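Local coordinates for periplasmic binding protein (PDB 4LJS) that probably captures a ligand outside the cytoplasmic membrane and hands it to an ABC transporter, as periplasmic binding proteins do, at residues 199-202 with 207-210; 226-231 with 241-246; 247-252 with 303-308. All blocks are in the same frame, centred on the assembly; numbering follows the deposited sequence.

Interaction 1: 199-202 with 207-210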
# COMPACT_ATOMS: atom_id res chain seq x y z
N PHE A 199 15.34 5.59 4.68
CA PHE A 199 14.33 4.55 4.82
C PHE A 199 14.99 3.18 4.79
O PHE A 199 15.62 2.81 3.79
CB PHE A 199 13.30 4.63 3.70
CG PHE A 199 12.56 5.94 3.65
CD1 PHE A 199 13.11 7.04 3.01
CD2 PHE A 199 11.30 6.06 4.21
CE1 PHE A 199 12.43 8.24 2.95
CE2 PHE A 199 10.61 7.25 4.15
CZ PHE A 199 11.18 8.35 3.52
N ILE A 200 14.85 2.44 5.88
CA ILE A 200 15.42 1.10 5.95
C ILE A 200 14.48 0.13 6.65
O ILE A 200 13.67 0.52 7.49
CB ILE A 200 16.77 1.08 6.70
CG1 ILE A 200 16.67 1.85 8.02
CG2 ILE A 200 17.87 1.68 5.83
CD1 ILE A 200 17.79 1.56 8.99
N GLU A 201 14.59 -1.15 6.27
CA GLU A 201 13.92 -2.23 6.99
C GLU A 201 14.99 -3.09 7.63
O GLU A 201 16.00 -3.40 7.01
CB GLU A 201 13.05 -3.08 6.06
CG GLU A 201 12.44 -4.31 6.76
CD GLU A 201 11.56 -5.17 5.86
OE1 GLU A 201 11.58 -4.98 4.62
OE2 GLU A 201 10.84 -6.04 6.40
N VAL A 202 14.77 -3.45 8.89
CA VAL A 202 15.74 -4.28 9.60
C VAL A 202 15.44 -5.76 9.40
O VAL A 202 14.34 -6.23 9.68
CB VAL A 202 15.76 -3.96 11.10
CG1 VAL A 202 16.59 -5.00 11.85
CG2 VAL A 202 16.30 -2.56 11.32
N PHE A 207 20.57 -3.77 7.35
CA PHE A 207 19.68 -2.67 6.99
C PHE A 207 19.29 -2.72 5.52
O PHE A 207 20.02 -2.24 4.66
CB PHE A 207 20.35 -1.32 7.27
CG PHE A 207 20.63 -1.07 8.72
CD1 PHE A 207 19.92 -1.74 9.71
CD2 PHE A 207 21.60 -0.16 9.10
CE1 PHE A 207 20.18 -1.52 11.04
CE2 PHE A 207 21.86 0.07 10.44
CZ PHE A 207 21.15 -0.61 11.41
N ARG A 208 18.14 -3.32 5.25
CA ARG A 208 17.60 -3.36 3.91
C ARG A 208 17.25 -1.94 3.48
O ARG A 208 16.51 -1.25 4.17
CB ARG A 208 16.35 -4.26 3.91
CG ARG A 208 15.65 -4.44 2.58
CD ARG A 208 14.47 -5.40 2.73
NE ARG A 208 14.90 -6.80 2.85
CZ ARG A 208 14.08 -7.82 3.12
NH1 ARG A 208 12.79 -7.60 3.32
NH2 ARG A 208 14.55 -9.06 3.19
N LEU A 209 17.81 -1.49 2.36
CA LEU A 209 17.66 -0.10 1.92
C LEU A 209 16.47 0.12 0.98
O LEU A 209 16.26 -0.65 0.05
CB LEU A 209 18.94 0.39 1.25
CG LEU A 209 18.87 1.73 0.52
CD1 LEU A 209 18.64 2.89 1.49
CD2 LEU A 209 20.11 1.96 -0.31
N TYR A 210 15.71 1.18 1.22
CA TYR A 210 14.65 1.60 0.31
C TYR A 210 15.00 2.95 -0.30
O TYR A 210 14.93 3.98 0.37
CB TYR A 210 13.31 1.71 1.04
CG TYR A 210 12.68 0.39 1.41
CD1 TYR A 210 13.33 -0.50 2.26
CD2 TYR A 210 11.43 0.04 0.92
CE1 TYR A 210 12.75 -1.71 2.61
CE2 TYR A 210 10.84 -1.17 1.27
CZ TYR A 210 11.50 -2.04 2.11
OH TYR A 210 10.92 -3.24 2.46
O HOH W 1 16.39 5.99 2.04
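Over one face of the Phe207 ring sits the CD1 methyl of Ile200, a CH-pi contact in the beta hairpin of strands 196-203 and 206-209, with CD1 4.1 Å from the ring centroid and displaced toward the rim. Val202 CG2 approaches the same ring obliquely, its side chain running alongside that of Phe207. The Tyr210 ring is used at its edge, where Glu201 OE1 and Arg208 O lie in plane, and the Phe199 ring stacks with Phe249. Glu201 and Arg208 form an antiparallel hydrogen-bonded pair, closed by Glu201 N to Arg208 O at 2.8 Å and by the return bond from Arg208 N to Glu201 O. Ile200-Leu209 and Val202-Phe207 are non-hydrogen-bonded pairs on the other face of the sheet. Val202 and Phe207 also touch helix 260-268, while the Ile200 backbone bonds to strand 247-252. Glu201 CG lies anti to the backbone N (chi1 175°) and the chain is extended beyond it, which carries the carboxylate alongside Arg208 to the Tyr210 hydroxyl. Glu201 OE1 takes two donors from opposite faces of the carboxylate plane: Tyr210 OH at 2.9 Å, on the anti side, and Arg208 NH1 at 3.2 Å in a salt bridge. The guanidinium stands almost perpendicular to the carboxylate, 88° between planes, and the ion pair rests on one oxygen. The other, Glu201 OE2, bonds to Gln203 NE2. A leucine in place of Glu201 would probably leave the Arg208 charge and the Tyr210 hydroxyl without their shared acceptor and let both side chains turn. At the Phe199 end, Tyr210 N bonds to Phe199 O. A water at the edge of the Phe199 ring accepts from Phe199 N at 2.9 Å. It donates to Tyr210 O at 3.0 Å.

Interaction 2: 226-231 with 241-246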
# COMPACT_ATOMS: atom_id res chain seq x y z
N ASP A 226 15.46 15.17 1.20
CA ASP A 226 16.68 14.69 0.56
C ASP A 226 16.83 13.21 0.92
O ASP A 226 17.35 12.87 1.99
CB ASP A 226 17.88 15.51 1.04
CG ASP A 226 19.16 15.15 0.31
OD1 ASP A 226 19.09 14.50 -0.75
OD2 ASP A 226 20.25 15.54 0.80
N VAL A 227 16.36 12.33 0.04
CA VAL A 227 16.33 10.90 0.32
C VAL A 227 17.68 10.25 0.05
O VAL A 227 18.23 10.36 -1.05
CB VAL A 227 15.22 10.18 -0.50
CG1 VAL A 227 15.24 8.69 -0.21
CG2 VAL A 227 13.87 10.75 -0.16
N ILE A 228 18.21 9.58 1.06
CA ILE A 228 19.48 8.86 0.94
C ILE A 228 19.30 7.59 0.11
O ILE A 228 18.34 6.85 0.29
CB ILE A 228 20.03 8.47 2.33
CG1 ILE A 228 20.32 9.73 3.15
CG2 ILE A 228 21.28 7.62 2.19
CD1 ILE A 228 20.72 9.44 4.56
N ASP A 229 20.24 7.35 -0.81
CA ASP A 229 20.20 6.15 -1.64
C ASP A 229 21.60 5.80 -2.16
O ASP A 229 22.10 6.44 -3.08
CB ASP A 229 19.24 6.34 -2.82
CG ASP A 229 19.02 5.06 -3.61
OD1 ASP A 229 19.52 3.99 -3.19
OD2 ASP A 229 18.33 5.12 -4.65
N THR A 230 22.21 4.79 -1.55
CA THR A 230 23.54 4.36 -1.95
C THR A 230 23.49 3.32 -3.06
O THR A 230 24.52 2.77 -3.45
CB THR A 230 24.32 3.78 -0.75
OG1 THR A 230 23.57 2.71 -0.17
CG2 THR A 230 24.56 4.87 0.30
N GLU A 231 22.29 3.05 -3.56
CA GLU A 231 22.09 2.13 -4.68
C GLU A 231 22.68 0.75 -4.41
O GLU A 231 23.45 0.23 -5.21
CB GLU A 231 22.66 2.73 -5.96
CG GLU A 231 22.10 4.10 -6.27
CD GLU A 231 22.71 4.71 -7.51
OE1 GLU A 231 23.78 4.23 -7.94
OE2 GLU A 231 22.12 5.67 -8.05
N VAL A 241 26.48 6.22 8.91
CA VAL A 241 27.23 7.24 9.64
C VAL A 241 27.71 8.36 8.71
O VAL A 241 27.59 9.54 9.04
CB VAL A 241 28.45 6.65 10.37
CG1 VAL A 241 29.35 7.76 10.91
CG2 VAL A 241 28.00 5.73 11.49
N GLU A 242 28.23 7.98 7.55
CA GLU A 242 28.69 8.96 6.57
C GLU A 242 27.54 9.81 6.04
O GLU A 242 27.63 11.04 6.00
CB GLU A 242 29.41 8.26 5.42
CG GLU A 242 29.87 9.20 4.31
CD GLU A 242 30.55 8.47 3.16
OE1 GLU A 242 30.18 8.72 2.00
OE2 GLU A 242 31.45 7.64 3.42
N GLN A 243 26.45 9.16 5.62
CA GLN A 243 25.31 9.87 5.04
C GLN A 243 24.62 10.75 6.07
O GLN A 243 24.17 11.85 5.75
CB GLN A 243 24.33 8.88 4.41
CG GLN A 243 24.86 8.22 3.14
CD GLN A 243 25.00 9.21 2.00
OE1 GLN A 243 24.09 10.00 1.73
NE2 GLN A 243 26.15 9.18 1.33
N ASN A 244 24.53 10.26 7.30
CA ASN A 244 24.07 11.06 8.44
C ASN A 244 22.67 11.66 8.28
O ASN A 244 22.51 12.87 8.21
CB ASN A 244 25.10 12.16 8.74
CG ASN A 244 24.97 12.73 10.14
OD1 ASN A 244 24.48 12.06 11.05
ND2 ASN A 244 25.40 13.97 10.32
N PRO A 245 21.63 10.80 8.25
CA PRO A 245 20.27 11.31 8.09
C PRO A 245 19.79 12.09 9.31
O PRO A 245 20.14 11.76 10.44
CB PRO A 245 19.44 10.04 7.94
CG PRO A 245 20.24 8.98 8.63
CD PRO A 245 21.67 9.33 8.37
N ASP A 246 18.98 13.12 9.06
CA ASP A 246 18.27 13.85 10.10
C ASP A 246 17.16 13.02 10.74
O ASP A 246 16.80 13.24 11.89
CB ASP A 246 17.62 15.10 9.51
CG ASP A 246 18.63 16.03 8.90
OD1 ASP A 246 19.66 16.30 9.55
OD2 ASP A 246 18.39 16.49 7.76
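The backbones around Ile228 and Gln243 stay well apart, with 7.2 Å between their CA atoms and no hydrogen bond across, while Asn244 leaves helix 237-243 with a positive phi of 58° and turns the chain into Pro245. Side chains fill the gap. Ile228 CD1 fits into the corner made by this turn, touching Gln243 CB at 3.7 Å and meeting Pro245 CB at the same distance. The isoleucine crosses the proline ring at about a right angle but slides past Gln243 in the opposite direction. Its other branch, CG2, packs on Gln243 CG at 3.8 Å. Through CB and CG the glutamine thus offers Ile228 an apolar surface. A bend at chi2 (-68°) folds the amide back beside the isoleucine, which brings Gln243 OE1 to 3.7 Å from Ile228 CG2 as a separate touch. Thr230 CG2 adds a looser one to Gln243 CG, whereas its hydroxyl bonds to Thr232. An Asx turn shapes the loop here: Glu231 N donates to Asp229 OD1 at 2.9 Å. The contact lies within a beta-alpha-beta crossover, in which helix 237-243 links strands 226-227 and 247-252, which each pair in parallel with strand 196-203, on opposite sides of it. Ile228 and Pro245 both rest on Leu198 of that central strand, and Asp246 OD2 accepts from Lys196 N at its start.

Interaction 3: 247-252 with 303-308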
# COMPACT_ATOMS: atom_id res chain seq x y z
N VAL A 247 16.60 12.09 9.96
CA VAL A 247 15.48 11.26 10.40
C VAL A 247 15.54 9.88 9.73
O VAL A 247 15.78 9.77 8.53
CB VAL A 247 14.11 11.95 10.12
CG1 VAL A 247 14.01 12.38 8.66
CG2 VAL A 247 12.95 11.05 10.49
N ILE A 248 15.37 8.84 10.53
CA ILE A 248 15.35 7.48 10.01
C ILE A 248 13.94 6.91 10.06
O ILE A 248 13.26 6.99 11.08
CB ILE A 248 16.25 6.55 10.83
CG1 ILE A 248 17.71 6.98 10.70
CG2 ILE A 248 16.07 5.10 10.39
CD1 ILE A 248 18.66 6.19 11.57
N PHE A 249 13.50 6.34 8.95
CA PHE A 249 12.26 5.59 8.95
C PHE A 249 12.55 4.10 8.96
O PHE A 249 13.22 3.58 8.07
CB PHE A 249 11.37 6.00 7.78
CG PHE A 249 10.90 7.42 7.88
CD1 PHE A 249 9.83 7.75 8.71
CD2 PHE A 249 11.54 8.43 7.19
CE1 PHE A 249 9.40 9.05 8.82
CE2 PHE A 249 11.11 9.74 7.29
CZ PHE A 249 10.04 10.05 8.11
N LEU A 250 12.07 3.43 10.00
CA LEU A 250 12.20 1.98 10.12
C LEU A 250 10.97 1.29 9.55
O LEU A 250 9.89 1.30 10.15
CB LEU A 250 12.38 1.58 11.58
CG LEU A 250 13.66 2.02 12.29
CD1 LEU A 250 13.73 1.42 13.69
CD2 LEU A 250 14.89 1.63 11.48
N ILE A 251 11.13 0.69 8.37
CA ILE A 251 10.04 -0.01 7.72
C ILE A 251 9.84 -1.40 8.32
O ILE A 251 10.79 -2.16 8.47
CB ILE A 251 10.27 -0.08 6.20
CG1 ILE A 251 10.28 1.34 5.62
CG2 ILE A 251 9.19 -0.93 5.52
CD1 ILE A 251 10.71 1.42 4.18
N VAL A 252 8.60 -1.71 8.69
CA VAL A 252 8.30 -2.99 9.35
C VAL A 252 7.21 -3.74 8.61
O VAL A 252 6.13 -3.19 8.36
CB VAL A 252 7.82 -2.79 10.79
CG1 VAL A 252 7.81 -4.14 11.53
CG2 VAL A 252 8.69 -1.78 11.51
N ILE A 303 2.00 8.82 4.12
CA ILE A 303 2.09 10.27 3.94
C ILE A 303 2.15 10.99 5.29
O ILE A 303 3.00 11.84 5.51
CB ILE A 303 0.89 10.83 3.14
CG1 ILE A 303 1.00 10.45 1.66
CG2 ILE A 303 0.84 12.35 3.25
CD1 ILE A 303 -0.27 10.74 0.88
N ASP A 304 1.24 10.62 6.19
CA ASP A 304 1.20 11.20 7.52
C ASP A 304 2.45 10.94 8.35
O ASP A 304 3.00 11.85 8.98
CB ASP A 304 -0.04 10.73 8.28
CG ASP A 304 -1.32 11.37 7.77
OD1 ASP A 304 -1.23 12.34 6.98
OD2 ASP A 304 -2.42 10.92 8.15
N ILE A 305 2.90 9.69 8.36
CA ILE A 305 4.09 9.34 9.13
C ILE A 305 5.34 10.03 8.58
O ILE A 305 6.13 10.60 9.34
CB ILE A 305 4.30 7.81 9.18
CG1 ILE A 305 3.16 7.17 9.97
CG2 ILE A 305 5.67 7.48 9.79
CD1 ILE A 305 3.21 5.66 10.03
N VAL A 306 5.50 10.00 7.27
CA VAL A 306 6.68 10.60 6.66
C VAL A 306 6.68 12.13 6.77
O VAL A 306 7.69 12.73 7.15
CB VAL A 306 6.87 10.12 5.21
CG1 VAL A 306 8.06 10.82 4.59
CG2 VAL A 306 7.07 8.60 5.20
N SER A 307 5.55 12.77 6.48
CA SER A 307 5.49 14.23 6.57
C SER A 307 5.67 14.68 8.02
O SER A 307 6.37 15.66 8.28
CB SER A 307 4.17 14.77 6.01
OG SER A 307 3.08 14.45 6.88
N HIS A 308 5.07 13.96 8.97
CA HIS A 308 5.19 14.32 10.37
C HIS A 308 6.61 14.09 10.90
O HIS A 308 7.11 14.88 11.69
CB HIS A 308 4.15 13.58 11.22
CG HIS A 308 2.76 14.11 11.08
ND1 HIS A 308 2.22 14.46 9.85
CD2 HIS A 308 1.79 14.35 12.00
CE1 HIS A 308 0.98 14.89 10.03
NE2 HIS A 308 0.70 14.84 11.32
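Phe249 points its ring end-on from strand 247-252 at helix 303-308, meeting the backbone between Ile305 and Val306 as much as the side chains there. The two main chains come no closer than 7.8 Å, measured between Phe249 CA and Val306 CA, and the phenylalanine spans that gap. Its CG is anti to the carbonyl carbon (chi1 -66°), which carries the far rim of the ring to the helix. There CE1 of Phe249 lies 3.7 Å from Ile305 O, the carbonyl standing oblique to the ring, and CZ of Phe249 is 3.7 Å from Val306 O. The two aliphatic residues meet the ring differently. Val306 uses both methyls: CG2 lies over one face, 4.3 Å above the plane and displaced toward the rim, and CG1 touches Phe249 CZ at 4.1 Å. Ile305 brings up its CG2 branch to 4.2 Å from Phe249 CE1, while the end of its side chain leads away; Ile305 also touches Pro288 and Val319. No hydrogen bond crosses the contact, and the ring rim lies against two backbone carbonyls as well as against the methyls of Ile305 and Val306. Helix 299-310 thereby packs on one face of a mixed, mainly parallel sheet, as in an alpha/beta layered lobe. On the sheet side, strand 247-252 runs between the parallel strands 196-203 and 284-288, and Phe199 stacks on Phe249 from the side that Val306 CG2 also occupies, where the Val306 side chain touches Phe199 as well. Beyond the contact, helix 299-310 packs on helix 168-188, with Ile303 against Met178 and Ser181 and with Ser307 against Thr185.

In the fold
All three contacts gather round strand 196-203 in one mixed sheet, on the same side of the chain's centre. Interaction 1, the hairpin, centres about 11 Å from interaction 2, and Leu209 joins them by packing its CD2 against Thr230 OG1 at 3.5 Å. Interaction 3 centres about 12 Å from interaction 1; a probable hydrogen bond from Ile251 N to Ile200 O at 2.7 Å ties their strands, and Phe199 CE2 lies 3.4 Å from Phe249 CD2. Interactions 2 and 3, about 15 Å apart between centres, follow directly in sequence at Asp246-Val247. All lie in the same lobe, consistent with the two-lobed architecture of periplasmic binding proteins; none of them includes a bound ligand.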